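Local coordinates for thiosulfate sulfurtransferase (Pseudomonas aeruginosa, PDB 1YT8), which probably transfers sulfur from thiosulfate to cyanide, in a chain that carries four rhodanese-like domains and binds sulfite, at residues A402-R407 against S480-P485; R394-T399 against E425-A430; S466-V469 against P474-D477; V415-L420 against S440-F445. All coordinates share one frame; numbering follows the deposited sequence.

Contact 1 of 4, residues A402-R407 against S480-P485; sequences ANYAKR and SLLASP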
loop_
_atom_site.group_PDB
_atom_site.type_symbol
_atom_site.label_atom_id
_atom_site.label_comp_id
_atom_site.label_asym_id
_atom_site.label_seq_id
_atom_site.Cartn_x
_atom_site.Cartn_y
_atom_site.Cartn_z
ATOM N N ALA A 402 -13.852 -4.775 -8.377
ATOM C CA ALA A 402 -14.198 -5.724 -7.320
ATOM C C ALA A 402 -15.443 -5.243 -6.569
ATOM O O ALA A 402 -16.317 -6.045 -6.232
ATOM C CB ALA A 402 -13.026 -5.892 -6.350
ATOM N N ASN A 403 -15.519 -3.939 -6.311
ATOM C CA ASN A 403 -16.668 -3.362 -5.610
ATOM C C ASN A 403 -17.912 -3.450 -6.482
ATOM O O ASN A 403 -19.003 -3.751 -5.999
ATOM C CB ASN A 403 -16.416 -1.893 -5.254
ATOM C CG ASN A 403 -15.264 -1.714 -4.287
ATOM O OD1 ASN A 403 -15.063 -2.528 -3.387
ATOM N ND2 ASN A 403 -14.512 -0.631 -4.457
ATOM N N TYR A 404 -17.739 -3.172 -7.769
ATOM C CA TYR A 404 -18.840 -3.224 -8.722
ATOM C C TYR A 404 -19.484 -4.613 -8.728
ATOM O O TYR A 404 -20.703 -4.738 -8.638
ATOM C CB TYR A 404 -18.324 -2.882 -10.124
ATOM C CG TYR A 404 -19.346 -3.069 -11.219
ATOM C CD1 TYR A 404 -20.313 -2.095 -11.482
ATOM C CD2 TYR A 404 -19.354 -4.229 -11.990
ATOM C CE1 TYR A 404 -21.264 -2.278 -12.497
ATOM C CE2 TYR A 404 -20.299 -4.423 -12.999
ATOM C CZ TYR A 404 -21.246 -3.447 -13.246
ATOM O OH TYR A 404 -22.165 -3.647 -14.249
ATOM N N ALA A 405 -18.657 -5.650 -8.828
ATOM C CA ALA A 405 -19.135 -7.030 -8.851
ATOM C C ALA A 405 -19.900 -7.396 -7.587
ATOM O O ALA A 405 -20.776 -8.262 -7.607
ATOM C CB ALA A 405 -17.954 -7.986 -9.038
ATOM N N LYS A 406 -19.569 -6.736 -6.486
ATOM C CA LYS A 406 -20.229 -7.009 -5.218
ATOM C C LYS A 406 -21.613 -6.369 -5.146
ATOM O O LYS A 406 -22.563 -6.973 -4.637
ATOM C CB LYS A 406 -19.361 -6.506 -4.061
ATOM C CG LYS A 406 -19.938 -6.774 -2.679
ATOM C CD LYS A 406 -18.936 -6.440 -1.579
ATOM C CE LYS A 406 -19.532 -6.665 -0.190
ATOM N NZ LYS A 406 -19.975 -8.075 0.028
ATOM N N ARG A 407 -21.735 -5.155 -5.671
ATOM C CA ARG A 407 -23.012 -4.448 -5.632
ATOM C C ARG A 407 -22.965 -3.165 -6.454
ATOM O O ARG A 407 -22.011 -2.398 -6.360
ATOM C CB ARG A 407 -23.354 -4.107 -4.179
ATOM C CG ARG A 407 -24.734 -3.514 -3.957
ATOM C CD ARG A 407 -24.894 -3.105 -2.500
ATOM N NE ARG A 407 -23.920 -2.079 -2.136
ATOM C CZ ARG A 407 -23.725 -1.626 -0.901
ATOM N NH1 ARG A 407 -24.436 -2.109 0.109
ATOM N NH2 ARG A 407 -22.822 -0.679 -0.678
ATOM N N SER A 480 -22.287 -7.594 -14.389
ATOM C CA SER A 480 -23.424 -7.294 -15.253
ATOM C C SER A 480 -23.068 -6.686 -16.606
ATOM O O SER A 480 -23.478 -7.196 -17.653
ATOM C CB SER A 480 -24.394 -6.375 -14.511
ATOM O OG SER A 480 -24.741 -6.943 -13.260
ATOM N N LEU A 481 -22.315 -5.592 -16.588
ATOM C CA LEU A 481 -21.925 -4.931 -17.824
ATOM C C LEU A 481 -20.561 -4.264 -17.683
ATOM O O LEU A 481 -20.454 -3.189 -17.103
ATOM C CB LEU A 481 -22.973 -3.884 -18.205
ATOM C CG LEU A 481 -22.760 -3.149 -19.532
ATOM C CD1 LEU A 481 -22.619 -4.147 -20.673
ATOM C CD2 LEU A 481 -23.938 -2.211 -19.778
ATOM N N LEU A 482 -19.523 -4.907 -18.212
ATOM C CA LEU A 482 -18.170 -4.364 -18.139
ATOM C C LEU A 482 -17.825 -3.701 -19.467
ATOM O O LEU A 482 -17.699 -4.372 -20.490
ATOM C CB LEU A 482 -17.168 -5.485 -17.843
ATOM C CG LEU A 482 -17.477 -6.343 -16.612
ATOM C CD1 LEU A 482 -16.454 -7.465 -16.499
ATOM C CD2 LEU A 482 -17.468 -5.475 -15.359
ATOM N N ALA A 483 -17.677 -2.381 -19.445
ATOM C CA ALA A 483 -17.360 -1.626 -20.648
ATOM C C ALA A 483 -15.854 -1.429 -20.797
ATOM O O ALA A 483 -15.388 -0.825 -21.764
ATOM C CB ALA A 483 -18.067 -0.277 -20.612
ATOM N N SER A 484 -15.103 -1.939 -19.826
ATOM C CA SER A 484 -13.643 -1.851 -19.819
ATOM C C SER A 484 -13.096 -3.174 -19.297
ATOM O O SER A 484 -13.806 -3.923 -18.636
ATOM C CB SER A 484 -13.164 -0.729 -18.886
ATOM O OG SER A 484 -13.586 0.551 -19.317
ATOM N N PRO A 485 -11.823 -3.480 -19.588
ATOM C CA PRO A 485 -11.231 -4.735 -19.110
ATOM C C PRO A 485 -10.886 -4.619 -17.621
ATOM O O PRO A 485 -10.454 -3.561 -17.170
ATOM C CB PRO A 485 -9.989 -4.877 -19.985
ATOM C CG PRO A 485 -9.562 -3.443 -20.168
ATOM C CD PRO A 485 -10.882 -2.747 -20.457
#

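Contact 2 of 4, residues R394-T399 against E425-A430; sequences RVLDFT and ERLGTA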
loop_
_atom_site.group_PDB
_atom_site.type_symbol
_atom_site.label_atom_id
_atom_site.label_comp_id
_atom_site.label_asym_id
_atom_site.label_seq_id
_atom_site.Cartn_x
_atom_site.Cartn_y
_atom_site.Cartn_z
ATOM N N ARG A 394 -27.584 6.455 -19.477
ATOM C CA ARG A 394 -26.440 5.568 -19.287
ATOM C C ARG A 394 -25.755 5.867 -17.958
ATOM O O ARG A 394 -25.342 7.000 -17.692
ATOM C CB ARG A 394 -25.432 5.721 -20.430
ATOM C CG ARG A 394 -24.158 4.888 -20.248
ATOM C CD ARG A 394 -24.472 3.391 -20.190
ATOM N NE ARG A 394 -24.791 2.849 -21.506
ATOM C CZ ARG A 394 -25.291 1.634 -21.720
ATOM N NH1 ARG A 394 -25.539 0.820 -20.703
ATOM N NH2 ARG A 394 -25.530 1.229 -22.957
ATOM N N VAL A 395 -25.657 4.848 -17.116
ATOM C CA VAL A 395 -25.013 5.002 -15.820
ATOM C C VAL A 395 -23.626 4.379 -15.887
ATOM O O VAL A 395 -23.479 3.215 -16.251
ATOM C CB VAL A 395 -25.820 4.307 -14.707
ATOM C CG1 VAL A 395 -25.071 4.402 -13.380
ATOM C CG2 VAL A 395 -27.196 4.955 -14.584
ATOM N N LEU A 396 -22.613 5.171 -15.548
ATOM C CA LEU A 396 -21.229 4.714 -15.551
ATOM C C LEU A 396 -20.738 4.620 -14.110
ATOM O O LEU A 396 -20.839 5.588 -13.354
ATOM C CB LEU A 396 -20.351 5.699 -16.330
ATOM C CG LEU A 396 -20.762 5.981 -17.774
ATOM C CD1 LEU A 396 -19.725 6.895 -18.426
ATOM C CD2 LEU A 396 -20.883 4.666 -18.545
ATOM N N ASP A 397 -20.204 3.458 -13.739
ATOM C CA ASP A 397 -19.706 3.215 -12.386
ATOM C C ASP A 397 -18.173 3.219 -12.382
ATOM O O ASP A 397 -17.546 2.384 -13.028
ATOM C CB ASP A 397 -20.216 1.858 -11.889
ATOM C CG ASP A 397 -20.156 1.722 -10.379
ATOM O OD1 ASP A 397 -19.367 2.452 -9.738
ATOM O OD2 ASP A 397 -20.895 0.871 -9.834
ATOM N N PHE A 398 -17.584 4.149 -11.636
ATOM C CA PHE A 398 -16.131 4.286 -11.557
ATOM C C PHE A 398 -15.474 3.592 -10.363
ATOM O O PHE A 398 -14.247 3.636 -10.218
ATOM C CB PHE A 398 -15.764 5.774 -11.540
ATOM C CG PHE A 398 -16.017 6.471 -12.846
ATOM C CD1 PHE A 398 -14.997 6.619 -13.780
ATOM C CD2 PHE A 398 -17.287 6.942 -13.161
ATOM C CE1 PHE A 398 -15.237 7.226 -15.011
ATOM C CE2 PHE A 398 -17.539 7.548 -14.393
ATOM C CZ PHE A 398 -16.512 7.690 -15.318
ATOM N N THR A 399 -16.270 2.963 -9.503
ATOM C CA THR A 399 -15.700 2.275 -8.344
ATOM C C THR A 399 -14.828 1.114 -8.833
ATOM O O THR A 399 -14.885 0.742 -10.002
ATOM C CB THR A 399 -16.803 1.731 -7.408
ATOM O OG1 THR A 399 -16.219 1.331 -6.161
ATOM C CG2 THR A 399 -17.498 0.535 -8.034
ATOM N N GLU A 425 -17.561 4.379 -26.615
ATOM C CA GLU A 425 -17.797 3.871 -27.960
ATOM C C GLU A 425 -18.548 2.547 -27.853
ATOM O O GLU A 425 -19.545 2.338 -28.545
ATOM C CB GLU A 425 -16.475 3.652 -28.702
ATOM C CG GLU A 425 -15.666 4.917 -28.911
ATOM C CD GLU A 425 -14.387 4.675 -29.693
ATOM O OE1 GLU A 425 -13.706 3.658 -29.434
ATOM O OE2 GLU A 425 -14.052 5.510 -30.558
ATOM N N ARG A 426 -18.073 1.664 -26.976
ATOM C CA ARG A 426 -18.707 0.359 -26.777
ATOM C C ARG A 426 -20.158 0.453 -26.311
ATOM O O ARG A 426 -21.022 -0.281 -26.795
ATOM C CB ARG A 426 -17.914 -0.472 -25.757
ATOM C CG ARG A 426 -16.636 -1.074 -26.307
ATOM C CD ARG A 426 -15.834 -1.789 -25.222
ATOM N NE ARG A 426 -14.654 -2.436 -25.790
ATOM C CZ ARG A 426 -13.649 -2.937 -25.079
ATOM N NH1 ARG A 426 -13.664 -2.870 -23.754
ATOM N NH2 ARG A 426 -12.632 -3.524 -25.698
ATOM N N LEU A 427 -20.422 1.351 -25.370
ATOM C CA LEU A 427 -21.762 1.516 -24.824
ATOM C C LEU A 427 -22.746 2.166 -25.793
ATOM O O LEU A 427 -23.956 2.182 -25.543
ATOM C CB LEU A 427 -21.685 2.309 -23.521
ATOM C CG LEU A 427 -20.949 1.542 -22.415
ATOM C CD1 LEU A 427 -20.643 2.454 -21.241
ATOM C CD2 LEU A 427 -21.804 0.357 -21.973
ATOM N N GLY A 428 -22.227 2.696 -26.895
ATOM C CA GLY A 428 -23.086 3.318 -27.885
ATOM C C GLY A 428 -23.368 4.774 -27.584
ATOM O O GLY A 428 -22.476 5.519 -27.180
ATOM N N THR A 429 -24.607 5.191 -27.797
ATOM C CA THR A 429 -24.981 6.570 -27.535
ATOM C C THR A 429 -26.053 6.597 -26.460
ATOM O O THR A 429 -26.745 5.603 -26.233
ATOM C CB THR A 429 -25.520 7.263 -28.805
ATOM O OG1 THR A 429 -26.716 6.608 -29.240
ATOM C CG2 THR A 429 -24.486 7.206 -29.921
ATOM N N ALA A 430 -26.172 7.734 -25.790
ATOM C CA ALA A 430 -27.163 7.905 -24.741
ATOM C C ALA A 430 -27.705 9.322 -24.826
ATOM O O ALA A 430 -27.086 10.194 -25.437
ATOM C CB ALA A 430 -26.531 7.669 -23.379
HETATM O O HOH W 1 -24.394 4.563 -23.929
#

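Contact 3 of 4, residues S466-V469 against P474-D477; sequences SAWV and PTED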
loop_
_atom_site.group_PDB
_atom_site.type_symbol
_atom_site.label_atom_id
_atom_site.label_comp_id
_atom_site.label_asym_id
_atom_site.label_seq_id
_atom_site.Cartn_x
_atom_site.Cartn_y
_atom_site.Cartn_z
ATOM N N SER A 466 -23.501 4.696 -2.616
ATOM C CA SER A 466 -23.809 4.571 -1.195
ATOM C C SER A 466 -25.133 5.257 -0.879
ATOM O O SER A 466 -25.922 4.762 -0.070
ATOM C CB SER A 466 -22.692 5.186 -0.346
ATOM O OG SER A 466 -21.541 4.362 -0.364
ATOM N N ALA A 467 -25.367 6.399 -1.518
ATOM C CA ALA A 467 -26.603 7.149 -1.318
ATOM C C ALA A 467 -27.777 6.356 -1.885
ATOM O O ALA A 467 -28.845 6.291 -1.275
ATOM C CB ALA A 467 -26.508 8.506 -2.002
ATOM N N TRP A 468 -27.569 5.760 -3.057
ATOM C CA TRP A 468 -28.592 4.953 -3.715
ATOM C C TRP A 468 -28.992 3.816 -2.783
ATOM O O TRP A 468 -30.178 3.586 -2.540
ATOM C CB TRP A 468 -28.047 4.401 -5.039
ATOM C CG TRP A 468 -28.955 3.435 -5.752
ATOM C CD1 TRP A 468 -29.119 2.105 -5.475
ATOM C CD2 TRP A 468 -29.821 3.723 -6.857
ATOM N NE1 TRP A 468 -30.030 1.549 -6.341
ATOM C CE2 TRP A 468 -30.478 2.519 -7.200
ATOM C CE3 TRP A 468 -30.107 4.882 -7.593
ATOM C CZ2 TRP A 468 -31.406 2.441 -8.248
ATOM C CZ3 TRP A 468 -31.029 4.804 -8.636
ATOM C CH2 TRP A 468 -31.666 3.590 -8.952
ATOM N N VAL A 469 -27.995 3.109 -2.257
ATOM C CA VAL A 469 -28.247 2.007 -1.335
ATOM C C VAL A 469 -28.965 2.516 -0.086
ATOM O O VAL A 469 -29.895 1.880 0.411
ATOM C CB VAL A 469 -26.924 1.324 -0.917
ATOM C CG1 VAL A 469 -27.180 0.310 0.197
ATOM C CG2 VAL A 469 -26.298 0.640 -2.122
ATOM N N PRO A 474 -33.093 -0.802 -5.087
ATOM C CA PRO A 474 -32.530 -2.109 -5.430
ATOM C C PRO A 474 -31.157 -2.072 -6.096
ATOM O O PRO A 474 -30.818 -1.123 -6.800
ATOM C CB PRO A 474 -33.595 -2.705 -6.342
ATOM C CG PRO A 474 -34.104 -1.500 -7.061
ATOM C CD PRO A 474 -34.252 -0.493 -5.941
ATOM N N THR A 475 -30.372 -3.117 -5.856
ATOM C CA THR A 475 -29.045 -3.222 -6.443
ATOM C C THR A 475 -28.898 -4.538 -7.192
ATOM O O THR A 475 -29.734 -5.438 -7.078
ATOM C CB THR A 475 -27.928 -3.115 -5.380
ATOM O OG1 THR A 475 -28.130 -4.100 -4.362
ATOM C CG2 THR A 475 -27.917 -1.730 -4.757
ATOM N N GLU A 476 -27.824 -4.635 -7.962
ATOM C CA GLU A 476 -27.535 -5.807 -8.772
ATOM C C GLU A 476 -26.073 -6.171 -8.524
ATOM O O GLU A 476 -25.260 -5.297 -8.227
ATOM C CB GLU A 476 -27.773 -5.438 -10.241
ATOM C CG GLU A 476 -27.438 -6.488 -11.282
ATOM C CD GLU A 476 -27.698 -5.981 -12.699
ATOM O OE1 GLU A 476 -27.103 -4.946 -13.089
ATOM O OE2 GLU A 476 -28.500 -6.611 -13.421
ATOM N N ASP A 477 -25.739 -7.456 -8.611
ATOM C CA ASP A 477 -24.355 -7.872 -8.402
ATOM C C ASP A 477 -23.827 -8.677 -9.580
ATOM O O ASP A 477 -24.566 -8.988 -10.511
ATOM C CB ASP A 477 -24.198 -8.678 -7.104
ATOM C CG ASP A 477 -25.087 -9.908 -7.057
ATOM O OD1 ASP A 477 -25.374 -10.487 -8.125
ATOM O OD2 ASP A 477 -25.484 -10.307 -5.942
#

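Contact 4 of 4, residues V415-L420 against S440-F445; sequences VLRSQL and SLLARF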
loop_
_atom_site.group_PDB
_atom_site.type_symbol
_atom_site.label_atom_id
_atom_site.label_comp_id
_atom_site.label_asym_id
_atom_site.label_seq_id
_atom_site.Cartn_x
_atom_site.Cartn_y
_atom_site.Cartn_z
ATOM N N VAL A 415 -16.605 0.996 -15.705
ATOM C CA VAL A 415 -15.628 1.577 -16.615
ATOM C C VAL A 415 -14.336 1.970 -15.912
ATOM O O VAL A 415 -14.292 2.118 -14.688
ATOM C CB VAL A 415 -16.173 2.861 -17.293
ATOM C CG1 VAL A 415 -17.430 2.551 -18.089
ATOM C CG2 VAL A 415 -16.467 3.911 -16.237
ATOM N N LEU A 416 -13.292 2.128 -16.713
ATOM C CA LEU A 416 -11.987 2.569 -16.249
ATOM C C LEU A 416 -11.935 4.027 -16.678
ATOM O O LEU A 416 -12.164 4.336 -17.847
ATOM C CB LEU A 416 -10.864 1.815 -16.962
ATOM C CG LEU A 416 -10.495 0.406 -16.507
ATOM C CD1 LEU A 416 -9.427 -0.159 -17.438
ATOM C CD2 LEU A 416 -9.991 0.450 -15.067
ATOM N N ARG A 417 -11.643 4.924 -15.750
ATOM C CA ARG A 417 -11.575 6.330 -16.105
ATOM C C ARG A 417 -10.489 6.573 -17.151
ATOM O O ARG A 417 -10.604 7.479 -17.979
ATOM C CB ARG A 417 -11.298 7.181 -14.867
ATOM C CG ARG A 417 -11.250 8.668 -15.171
ATOM C CD ARG A 417 -10.943 9.476 -13.938
ATOM N NE ARG A 417 -10.681 10.874 -14.261
ATOM C CZ ARG A 417 -9.932 11.676 -13.515
ATOM N NH1 ARG A 417 -9.374 11.213 -12.402
ATOM N NH2 ARG A 417 -9.725 12.934 -13.888
ATOM N N SER A 418 -9.449 5.744 -17.120
ATOM C CA SER A 418 -8.320 5.862 -18.040
ATOM C C SER A 418 -8.613 5.384 -19.458
ATOM O O SER A 418 -7.806 5.597 -20.361
ATOM C CB SER A 418 -7.114 5.088 -17.492
ATOM O OG SER A 418 -7.379 3.696 -17.438
ATOM N N GLN A 419 -9.762 4.740 -19.650
ATOM C CA GLN A 419 -10.144 4.233 -20.965
ATOM C C GLN A 419 -11.584 4.607 -21.312
ATOM O O GLN A 419 -12.328 3.801 -21.876
ATOM C CB GLN A 419 -9.977 2.707 -21.001
ATOM C CG GLN A 419 -8.538 2.244 -20.804
ATOM C CD GLN A 419 -8.365 0.743 -20.951
ATOM O OE1 GLN A 419 -9.168 0.071 -21.605
ATOM N NE2 GLN A 419 -7.299 0.211 -20.363
ATOM N N LEU A 420 -11.965 5.839 -20.990
ATOM C CA LEU A 420 -13.319 6.307 -21.249
ATOM C C LEU A 420 -13.703 6.385 -22.725
ATOM O O LEU A 420 -14.845 6.097 -23.081
ATOM C CB LEU A 420 -13.542 7.669 -20.587
ATOM C CG LEU A 420 -13.813 7.653 -19.079
ATOM C CD1 LEU A 420 -13.833 9.075 -18.545
ATOM C CD2 LEU A 420 -15.149 6.959 -18.805
ATOM N N SER A 440 -19.180 9.165 -4.950
ATOM C CA SER A 440 -19.292 10.141 -6.044
ATOM C C SER A 440 -18.010 10.961 -6.195
ATOM O O SER A 440 -17.886 11.768 -7.114
ATOM C CB SER A 440 -20.474 11.101 -5.843
ATOM O OG SER A 440 -20.151 12.147 -4.936
ATOM N N LEU A 441 -17.049 10.738 -5.304
ATOM C CA LEU A 441 -15.793 11.480 -5.345
ATOM C C LEU A 441 -14.997 11.300 -6.633
ATOM O O LEU A 441 -14.643 12.279 -7.288
ATOM C CB LEU A 441 -14.907 11.107 -4.154
ATOM C CG LEU A 441 -13.560 11.842 -4.119
ATOM C CD1 LEU A 441 -13.791 13.348 -4.142
ATOM C CD2 LEU A 441 -12.787 11.436 -2.875
ATOM N N LEU A 442 -14.701 10.056 -6.994
ATOM C CA LEU A 442 -13.935 9.813 -8.208
ATOM C C LEU A 442 -14.724 10.161 -9.462
ATOM O O LEU A 442 -14.169 10.690 -10.422
ATOM C CB LEU A 442 -13.478 8.356 -8.282
ATOM C CG LEU A 442 -12.701 8.008 -9.561
ATOM C CD1 LEU A 442 -11.643 9.072 -9.849
ATOM C CD2 LEU A 442 -12.058 6.634 -9.409
ATOM N N ALA A 443 -16.021 9.872 -9.448
ATOM C CA ALA A 443 -16.870 10.161 -10.599
ATOM C C ALA A 443 -16.917 11.655 -10.922
ATOM O O ALA A 443 -17.013 12.039 -12.092
ATOM C CB ALA A 443 -18.283 9.627 -10.354
ATOM N N ARG A 444 -16.845 12.490 -9.888
ATOM C CA ARG A 444 -16.875 13.941 -10.063
ATOM C C ARG A 444 -15.711 14.430 -10.927
ATOM O O ARG A 444 -15.872 15.333 -11.746
ATOM C CB ARG A 444 -16.835 14.646 -8.697
ATOM C CG ARG A 444 -16.827 16.177 -8.782
ATOM C CD ARG A 444 -16.757 16.828 -7.402
ATOM N NE ARG A 444 -18.015 16.748 -6.656
ATOM C CZ ARG A 444 -19.055 17.557 -6.843
ATOM N NH1 ARG A 444 -19.000 18.523 -7.755
ATOM N NH2 ARG A 444 -20.153 17.408 -6.114
ATOM N N PHE A 445 -14.535 13.835 -10.743
ATOM C CA PHE A 445 -13.360 14.225 -11.516
ATOM C C PHE A 445 -13.442 13.771 -12.967
ATOM O O PHE A 445 -12.661 14.220 -13.810
ATOM C CB PHE A 445 -12.093 13.653 -10.867
ATOM C CG PHE A 445 -11.636 14.420 -9.661
ATOM C CD1 PHE A 445 -10.898 15.592 -9.805
ATOM C CD2 PHE A 445 -11.973 13.995 -8.381
ATOM C CE1 PHE A 445 -10.503 16.329 -8.690
ATOM C CE2 PHE A 445 -11.582 14.726 -7.262
ATOM C CZ PHE A 445 -10.846 15.897 -7.419
HETATM O O HOH W 2 -11.545 12.379 -16.443
#

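Contact 1 of 4, residues A402-R407 against S480-P485
Y404 reaches from helix 401-406 to the chain at S480-L482, so that the chain after helix 464-470 is laid against the α/β rhodanese fold. With CG anti to the backbone N (chi1 173°), the ring projects outward from the helix and its hydroxyl arrives at the backbone of 480-485. There L481 N donates to Y404 OH over 3.0 Å, with an N-H...O angle of 148°, a moderately bent bond. The same hydroxyl is also bonded to the carbonyl O of A412, which is its stronger partner, so two backbone groups fix where it lies. The tighter part of the contact lies at the phenol, whose residue is buried: H408 stacks on the ring, and W414 meets it with the planes inclined at about 45°. Against this, the side of 480-485 is looser. S480 CB lies 3.5 Å from Y404 OH, and the residue keeps part of its surface toward solvent. L481 CB passes Y404 OH at 4.0 Å, while the rest of that side chain leads off toward L427 and R394. L482, also partly exposed, turns its end inward and crosses the tyrosine side chain at a slant; the hydrophobic part of the contact comes down to one methyl, L482 CD2, at 3.8 Å from Y404 CE2.

Contact 2 of 4, residues R394-T399 against E425-A430
R394 and L427 make the largest part of this contact, and the carbonyl of L427 is its polar centre. R394 NH2 donates to L427 O over 3.2 Å with an N-H...O angle of 144°; the donor lies in the carbonyl plane, on a lone pair, although the oxygen is tilted out of the guanidinium plane. A water gives the same carbonyl a second donor: it accepts from R394 NE at 3.0 Å, at the edge of the guanidinium, and donates to L427 O at 2.9 Å. L427 also supplies an apolar lid, its CD2 sitting over the centre of one guanidinium face, 3.7 Å from R394 CZ. The arginine chain can fold back this way because it bends at chi2 (61°) and chi3 (75°). Beside it, L396 CD2 and L427 CD1 approach to 3.5 Å, tighter than usual for two methyl carbons, and R394 CB meets A430 CB at 3.7 Å. In the rhodanese fold this is where helix 420-427, within the connection from edge strand 413-414 to strand 432-436, ends over strand 393-397. The carbonyl at that helix end would favour a cationic neighbour. G428, with positive phi, takes the chain out of the helix and on to A430. Further out, backbone bonds from R394 and L396 to strand 432-436 set the strand that presents both side chains. At the strand's far end, D397 OD1 accepts from T399 N at 3.1 Å, an Asx turn, the amide coming from above the carboxylate plane.

Contact 3 of 4, residues S466-V469 against P474-D477
W468 holds its indole toward the chain that follows its own helix, and two torsions put it there: with CG anti to the backbone N (chi1 174°) the indole is sent toward 474-477, and the second torsion turns its pyrrole edge to P474. NE1 donates to P474 O over 2.8 Å with an N-H...O angle of 166°, a short, nearly straight bond. The oxygen lies close to the indole plane, as expected for a nearly straight bond from an in-plane N-H, whereas NE1 itself stands well above the plane of the proline carbonyl and is not on a lone pair. The one polar atom of a buried side chain is satisfied in this way. T475 comes next along the same ring edge. Its OG1 takes the position between the backbone N and the carbonyl carbon (chi1 55°), which leaves CG2 anti to the carbonyl carbon and directed at the helix. That methyl meets V469 CG2 at 3.9 Å and lies 4.1 Å from W468 CD1, near the ring plane, so it fills the angle between the two helix residues without covering an indole face. V469 CG2, too, is anti to its carbonyl carbon. R407 lies against both V469 and T475, and L384, A385 and L473 touch the indole. The arrangement belongs to the end of a rhodanese fold: helix 464-470, which follows strand 458-461, is tied by its tryptophan to the segment that turns back after it.

Contact 4 of 4, residues V415-L420 against S440-F445
R417 NH1, which lies 4.0 Å from L442 CD1, is gripped by two acceptors from the first rhodanese-like domain: E52 OE1, in a salt bridge, and the carbonyl O of S49. The guanidinium gets there on a side chain extended from CG to NE, with CG anti to the backbone N (chi1 -179°), and it passes the start of helix 441-454 on the way. F445 covers part of its route. The CB of F445 sits over one guanidinium face, displaced toward the rim and 3.9 Å from R417 CZ, while the phenyl plane is inclined by 36° to the guanidinium; the ring itself makes no stack. L442 CD1 approaches obliquely and also reaches R417 CD at 4.2 Å. The backbone oxygen of F445 comes within 3.2 Å of R417 NH2, but the angle is too poor for a hydrogen bond. The link to it runs instead through a water that accepts from R417 NE at 2.8 Å, at the edge of the guanidinium, and makes a weak bond of 3.4 Å to F445 O. L53 packs on L442 and F445 from helix 51-58, so apolar contacts continue from one domain to the other beside the arginine. R82 brings a like charge close to R417 NH2. The salt bridge to E52, together with the S49 carbonyl, would probably favour the charged form of this buried arginine.

How the contacts relate
All four contacts gather round the parallel sheet that runs from strand 378-379 to strand 413-414. Contacts 2 and 4, with centres 11 Å apart, are joined where neighbouring strands 393-397 and 413-414 end, by a probable hydrogen bond from V415 N to D397 O (3.2 Å). Contact 1 touches the other three: its centre is 12 Å from that of contact 2 and 13 Å from those of contacts 3 and 4, and S484 OG probably bonds to L416 N of contact 4 at 3.1 Å. Contact 3 stays about 7 Å, nearest atoms, from contacts 2 and 4. None contains a residue of the observed sulfite pocket, formed by C193-R198 with Q312.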